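PDB 3D3Z: actibind, which cleaves RNA as a T2-family ribonuclease, probably with little base specificity but a preference for adenylic acid. Local coordinates for residues V144-F147 with K148-D151; S125-T128 with D129-A132. One frame throughout, in Å; residues are numbered along the deposited sequence.

Contact 1: residues V144-F147 with K148-D151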
ATOM      1  N   VAL A 144       0.445   0.060   7.243  1.00 17.41           N
ATOM      2  CA  VAL A 144      -0.101  -1.084   7.981  1.00 18.14           C
ATOM      3  C   VAL A 144      -1.563  -0.866   8.334  1.00 19.38           C
ATOM      4  O   VAL A 144      -2.416  -1.754   8.121  1.00 17.62           O
ATOM      5  CB  VAL A 144       0.740  -1.426   9.262  1.00 18.21           C
ATOM      6  CG1 VAL A 144      -0.068  -2.346  10.257  1.00 16.51           C
ATOM      7  CG2 VAL A 144       2.081  -2.136   8.871  1.00 18.38           C
ATOM      8  N   ASP A 145      -1.872   0.336   8.843  1.00 19.13           N
ATOM      9  CA  ASP A 145      -3.252   0.641   9.224  1.00 19.35           C
ATOM     10  C   ASP A 145      -4.218   0.496   8.025  1.00 19.46           C
ATOM     11  O   ASP A 145      -5.295  -0.070   8.157  1.00 19.18           O
ATOM     12  CB  ASP A 145      -3.375   2.060   9.810  1.00 18.85           C
ATOM     13  CG  ASP A 145      -2.746   2.195  11.190  1.00 18.40           C
ATOM     14  OD1 ASP A 145      -2.481   1.181  11.852  1.00 21.66           O
ATOM     15  OD2 ASP A 145      -2.587   3.342  11.608  1.00 21.20           O
ATOM     16  N   LEU A 146      -3.812   1.015   6.883  1.00 19.72           N
ATOM     17  CA  LEU A 146      -4.645   0.954   5.658  1.00 20.26           C
ATOM     18  C   LEU A 146      -4.727  -0.475   5.110  1.00 20.01           C
ATOM     19  O   LEU A 146      -5.814  -0.981   4.800  1.00 21.25           O
ATOM     20  CB  LEU A 146      -4.067   1.890   4.633  1.00 20.45           C
ATOM     21  CG  LEU A 146      -4.962   2.212   3.453  1.00 22.03           C
ATOM     22  CD1 LEU A 146      -6.273   2.898   3.888  1.00 23.62           C
ATOM     23  CD2 LEU A 146      -4.146   3.103   2.525  1.00 20.80           C
ATOM     24  N   PHE A 147      -3.586  -1.136   5.043  1.00 18.83           N
ATOM     25  CA  PHE A 147      -3.560  -2.562   4.646  1.00 19.16           C
ATOM     26  C   PHE A 147      -4.532  -3.408   5.445  1.00 19.03           C
ATOM     27  O   PHE A 147      -5.251  -4.264   4.878  1.00 19.74           O
ATOM     28  CB  PHE A 147      -2.153  -3.095   4.814  1.00 17.87           C
ATOM     29  CG  PHE A 147      -2.015  -4.573   4.579  1.00 17.28           C
ATOM     30  CD1 PHE A 147      -2.028  -5.100   3.309  1.00 18.83           C
ATOM     31  CD2 PHE A 147      -1.783  -5.409   5.619  1.00 12.01           C
ATOM     32  CE1 PHE A 147      -1.852  -6.444   3.093  1.00 17.39           C
ATOM     33  CE2 PHE A 147      -1.607  -6.782   5.444  1.00 17.72           C
ATOM     34  CZ  PHE A 147      -1.652  -7.318   4.133  1.00 16.74           C
ATOM     35  N   LYS A 148      -4.581  -3.193   6.768  1.00 19.77           N
ATOM     36  CA  LYS A 148      -5.515  -3.958   7.611  1.00 19.77           C
ATOM     37  C   LYS A 148      -6.966  -3.829   7.154  1.00 19.62           C
ATOM     38  O   LYS A 148      -7.780  -4.704   7.414  1.00 20.47           O
ATOM     39  CB  LYS A 148      -5.402  -3.567   9.082  1.00 19.48           C
ATOM     40  CG  LYS A 148      -4.143  -4.081   9.734  1.00 20.28           C
ATOM     41  CD  LYS A 148      -3.937  -3.411  11.038  1.00 21.36           C
ATOM     42  CE  LYS A 148      -2.938  -4.131  11.825  1.00 21.17           C
ATOM     43  NZ  LYS A 148      -2.909  -3.633  13.222  1.00 23.17           N
ATOM     44  N   THR A 149      -7.296  -2.760   6.472  1.00 19.48           N
ATOM     45  CA  THR A 149      -8.681  -2.577   6.076  1.00 21.03           C
ATOM     46  C   THR A 149      -8.975  -3.238   4.712  1.00 21.38           C
ATOM     47  O   THR A 149     -10.100  -3.151   4.213  1.00 21.43           O
ATOM     48  CB  THR A 149      -9.060  -1.074   5.993  1.00 20.82           C
ATOM     49  OG1 THR A 149      -8.333  -0.447   4.945  1.00 22.09           O
ATOM     50  CG2 THR A 149      -8.811  -0.314   7.339  1.00 20.66           C
ATOM     51  N   LEU A 150      -7.958  -3.837   4.091  1.00 21.08           N
ATOM     52  CA  LEU A 150      -8.029  -4.289   2.685  1.00 21.38           C
ATOM     53  C   LEU A 150      -7.630  -5.744   2.600  1.00 21.76           C
ATOM     54  O   LEU A 150      -6.608  -6.056   2.000  1.00 22.96           O
ATOM     55  CB  LEU A 150      -7.069  -3.431   1.844  1.00 20.07           C
ATOM     56  CG  LEU A 150      -7.470  -1.979   1.686  1.00 18.99           C
ATOM     57  CD1 LEU A 150      -6.324  -1.154   1.144  1.00 12.66           C
ATOM     58  CD2 LEU A 150      -8.696  -1.870   0.785  1.00 19.00           C
ATOM     59  N   ASP A 151      -8.405  -6.608   3.261  1.00 22.71           N
ATOM     60  CA  ASP A 151      -8.132  -8.034   3.328  1.00 22.94           C
ATOM     61  C   ASP A 151      -8.650  -8.694   2.015  1.00 23.25           C
ATOM     62  O   ASP A 151      -9.741  -9.255   1.953  1.00 25.24           O
ATOM     63  CB  ASP A 151      -8.760  -8.653   4.567  1.00 22.92           C
ATOM     64  CG  ASP A 151      -8.467 -10.134   4.715  1.00 24.38           C
ATOM     65  OD1 ASP A 151      -7.801 -10.767   3.866  1.00 26.67           O
ATOM     66  OD2 ASP A 151      -8.953 -10.708   5.709  1.00 26.75           O
TER
HETATM   67  O   HOH W   1      -3.351  -0.793  13.273  1.00 29.96           O
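Val144 O still accepts Lys148 N in an i to i+4 helical bond (2.9 Å, N-H...O 159°), but one residue on the spacing tightens to i+3, with Thr149 N reaching Leu146 O and Leu150 N reaching Phe147 O across a type I turn from Phe147 to Leu150. Leu146 O takes two bonds from the same residue: Thr149 N sits above the carbonyl plane, whereas Thr149 OG1 lies in that plane on a lone pair at 2.6 Å. The hydroxyl can fold back onto this carbonyl because chi1 of 66° places OG1 between the backbone N and carbonyl carbon of Thr149. Leu150 CD1 also packs against the same leucine, 4.3 Å from Leu146 CG. In the RNase T2 fold, this C-terminal end of helix 134-147 turns its apolar side to the antiparallel sheet: Leu146 and Leu150 both touch Gln32 and Phe203, and Phe147 touches Ile50 and Gln34 of the strands and Tyr90 and Tyr94 of helix 85-94. Lys148 runs the other way, back along the helix, its extended chain crossing Val144 so that CE meets Val144 CG1 at 3.7 Å. Its ammonium does not touch the Asp145 carboxylate, NZ and OD1 being 5.0 Å apart; a water bridges them, donating to Asp145 OD1 (2.6 Å) and accepting from Lys148 NZ (2.9 Å). Gln141 NE2 also binds that carboxylate oxygen, and Lys148 makes a cation-pi contact with Tyr90. Beyond the turn, Asp151 is the N-cap of helix 152-158, its side chain capping a backbone N there, and OD2 is also hydrogen-bonded to Thr154 OG1.

Contact 2: residues S125-T128 with D129-A132. With NAG (2-acetamido-2-deoxy-beta-D-glucopyranose), chain C.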
ATOM      1  N   SER A 125       7.972  19.445   8.804  0.50 21.25           N
ATOM      2  CA  SER A 125       7.270  20.706   8.965  0.50 21.23           C
ATOM      3  C   SER A 125       5.764  20.596   9.194  0.50 21.19           C
ATOM      4  O   SER A 125       5.148  21.609   9.473  0.50 21.65           O
ATOM      5  CB  SER A 125       7.548  21.588   7.742  0.50 21.05           C
ATOM      6  OG  SER A 125       7.260  20.902   6.521  0.50 21.06           O
ATOM      7  N   CYS A 126       5.187  19.382   9.059  1.00 20.78           N
ATOM      8  CA  CYS A 126       3.771  19.080   9.325  1.00 20.45           C
ATOM      9  C   CYS A 126       3.548  18.514  10.724  1.00 19.49           C
ATOM     10  O   CYS A 126       2.443  18.046  11.048  1.00 19.31           O
ATOM     11  CB  CYS A 126       3.221  18.091   8.276  1.00 21.19           C
ATOM     12  SG  CYS A 126       3.386  18.751   6.580  1.00 20.14           S
ATOM     13  N   TYR A 127       4.614  18.515  11.528  1.00 19.37           N
ATOM     14  CA  TYR A 127       4.573  17.996  12.893  1.00 19.23           C
ATOM     15  C   TYR A 127       4.617  19.117  13.964  1.00 19.33           C
ATOM     16  O   TYR A 127       5.330  20.087  13.796  1.00 20.95           O
ATOM     17  CB  TYR A 127       5.780  17.064  13.130  1.00 19.00           C
ATOM     18  CG  TYR A 127       5.540  15.706  12.506  1.00 17.51           C
ATOM     19  CD1 TYR A 127       5.651  15.518  11.118  1.00 18.02           C
ATOM     20  CD2 TYR A 127       5.086  14.654  13.266  1.00 16.35           C
ATOM     21  CE1 TYR A 127       5.396  14.286  10.540  1.00 17.25           C
ATOM     22  CE2 TYR A 127       4.834  13.434  12.713  1.00 16.43           C
ATOM     23  CZ  TYR A 127       4.964  13.233  11.348  1.00 14.00           C
ATOM     24  OH  TYR A 127       4.706  11.988  10.817  1.00 17.30           O
ATOM     25  N   THR A 128       3.927  18.883  15.071  1.00 20.02           N
ATOM     26  CA  THR A 128       4.232  19.578  16.333  1.00 20.47           C
ATOM     27  C   THR A 128       5.207  18.761  17.155  1.00 20.21           C
ATOM     28  O   THR A 128       5.088  17.546  17.246  1.00 20.45           O
ATOM     29  CB  THR A 128       2.989  19.814  17.160  1.00 21.38           C
ATOM     30  OG1 THR A 128       2.089  20.596  16.373  1.00 24.02           O
ATOM     31  CG2 THR A 128       3.337  20.557  18.450  1.00 19.90           C
ATOM     32  N   ASP A 129       6.208  19.431  17.730  1.00 20.70           N
ATOM     33  CA  ASP A 129       7.185  18.746  18.540  1.00 19.97           C
ATOM     34  C   ASP A 129       7.740  17.547  17.755  1.00 20.45           C
ATOM     35  O   ASP A 129       7.823  16.446  18.275  1.00 19.28           O
ATOM     36  CB  ASP A 129       6.549  18.281  19.862  1.00 19.92           C
ATOM     37  CG  ASP A 129       6.170  19.450  20.776  1.00 19.35           C
ATOM     38  OD1 ASP A 129       6.419  20.607  20.381  1.00 20.83           O
ATOM     39  OD2 ASP A 129       5.582  19.192  21.831  1.00 22.57           O
ATOM     40  N   TYR A 130       8.150  17.813  16.518  1.00 21.62           N
ATOM     41  CA  TYR A 130       8.768  16.811  15.634  1.00 20.73           C
ATOM     42  C   TYR A 130      10.004  16.275  16.316  1.00 21.11           C
ATOM     43  O   TYR A 130      10.774  17.051  16.880  1.00 21.80           O
ATOM     44  CB  TYR A 130       9.211  17.453  14.326  1.00 21.06           C
ATOM     45  CG  TYR A 130       9.957  16.499  13.407  1.00 20.50           C
ATOM     46  CD1 TYR A 130       9.264  15.507  12.696  1.00 21.23           C
ATOM     47  CD2 TYR A 130      11.353  16.592  13.215  1.00 21.03           C
ATOM     48  CE1 TYR A 130       9.937  14.641  11.824  1.00 20.41           C
ATOM     49  CE2 TYR A 130      12.026  15.736  12.337  1.00 20.20           C
ATOM     50  CZ  TYR A 130      11.309  14.751  11.649  1.00 20.22           C
ATOM     51  OH  TYR A 130      12.012  13.888  10.830  1.00 17.82           O
ATOM     52  N   TYR A 131      10.205  14.963  16.270  1.00 20.44           N
ATOM     53  CA  TYR A 131      11.523  14.396  16.588  1.00 19.84           C
ATOM     54  C   TYR A 131      12.127  13.678  15.370  1.00 20.07           C
ATOM     55  O   TYR A 131      11.408  13.183  14.531  1.00 18.24           O
ATOM     56  CB  TYR A 131      11.451  13.466  17.807  1.00 20.44           C
ATOM     57  CG  TYR A 131      10.664  12.205  17.607  1.00 18.92           C
ATOM     58  CD1 TYR A 131      11.232  11.097  16.950  1.00 21.69           C
ATOM     59  CD2 TYR A 131       9.360  12.092  18.064  1.00 18.25           C
ATOM     60  CE1 TYR A 131      10.498   9.932  16.736  1.00 20.16           C
ATOM     61  CE2 TYR A 131       8.653  10.959  17.870  1.00 19.89           C
ATOM     62  CZ  TYR A 131       9.209   9.890  17.188  1.00 21.75           C
ATOM     63  OH  TYR A 131       8.492   8.757  17.016  1.00 22.30           O
ATOM     64  N   ALA A 132      13.449  13.674  15.270  1.00 18.62           N
ATOM     65  CA  ALA A 132      14.162  13.081  14.136  1.00 19.25           C
ATOM     66  C   ALA A 132      13.545  11.727  13.645  1.00 18.18           C
ATOM     67  O   ALA A 132      13.430  10.742  14.418  1.00 18.94           O
ATOM     68  CB  ALA A 132      15.640  12.890  14.479  1.00 19.52           C
TER
HETATM   69  C1  NAG C 250      11.291   5.085  23.231  0.60 28.91           C
HETATM   70  C2  NAG C 250      11.006   6.590  23.164  0.60 27.67           C
HETATM   71  C3  NAG C 250      12.155   7.408  23.761  0.60 29.47           C
HETATM   72  C4  NAG C 250      12.665   6.816  25.091  0.60 31.41           C
HETATM   73  C5  NAG C 250      12.782   5.289  25.032  0.60 30.62           C
HETATM   74  C6  NAG C 250      13.083   4.685  26.398  0.60 31.10           C
HETATM   75  C7  NAG C 250       9.414   7.157  21.407  0.60 24.48           C
HETATM   76  C8  NAG C 250       9.169   7.889  20.122  0.60 21.90           C
HETATM   77  N2  NAG C 250      10.671   7.000  21.806  0.60 25.56           N
HETATM   78  O3  NAG C 250      11.693   8.732  23.943  0.60 29.67           O
HETATM   79  O4  NAG C 250      13.938   7.339  25.436  0.60 33.20           O
HETATM   80  O5  NAG C 250      11.553   4.768  24.592  0.60 28.00           O
HETATM   81  O6  NAG C 250      11.933   4.817  27.211  0.60 35.24           O
HETATM   82  O7  NAG C 250       8.469   6.690  22.010  0.60 24.43           O
HETATM   83  O   HOH W   2       8.142  20.539  15.240  1.00 25.65           O
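Tyr127 and Tyr130 form a T-shaped aromatic pair, the edge of the Tyr130 ring directed at the face of Tyr127, with centroids 5.5 Å apart and planes at 65°. Tyr130 CD1 makes the approach, 3.7 Å from Tyr127 CG, and the two CB atoms meet at the same 3.7 Å. The rings come together from different rotamers: CG lies anti to the carbonyl carbon in Tyr127 (chi1 -78°) but anti to the backbone N in Tyr130 (chi1 175°). At the bend the Thr128 and Asp129 side chains lie side by side, Thr128 CG2 3.6 Å from Asp129 OD1. No direct hydrogen bond joins 125-128 to 129-132; a water does so instead, donating to Tyr127 O and accepting from Tyr130 N (3.0 Å). The polar ends of both rings are held: Tyr127 OH by Asp138 OD2, Tyr130 OH by Glu135 OE1 and Gln133 N. At the glycan side, Tyr131 OH comes within 3.3 Å of the acetamido methyl C8 of a NAG. The bend lies in the loop between helices 104-116 and 134-147, tied to Cys21 by the Cys126 disulfide, with Tyr127 packed on Glu134 and Glu135 at the start of helix 134-147.

How the contacts relate
Helix 134-147 connects the two contacts: contact 2 lies in the loop leading into it, and contact 1 takes in its last turn and the exit toward helix 152-158. Their centres are 25 Å apart and their nearest atoms about 11 Å, so they do not touch. Contact 1 is the more central, about 8 Å from the centre of the chain against about 24 Å for contact 2. It is also nearer the active site, the Phe147 side chain being about 8 Å from that of His51, a predicted catalytic residue, and about 11 Å from the bound deoxyxylofuranosyl pyrimidinedione (D3Z). Contact 2 is away from that pocket and borders an N-linked sugar instead.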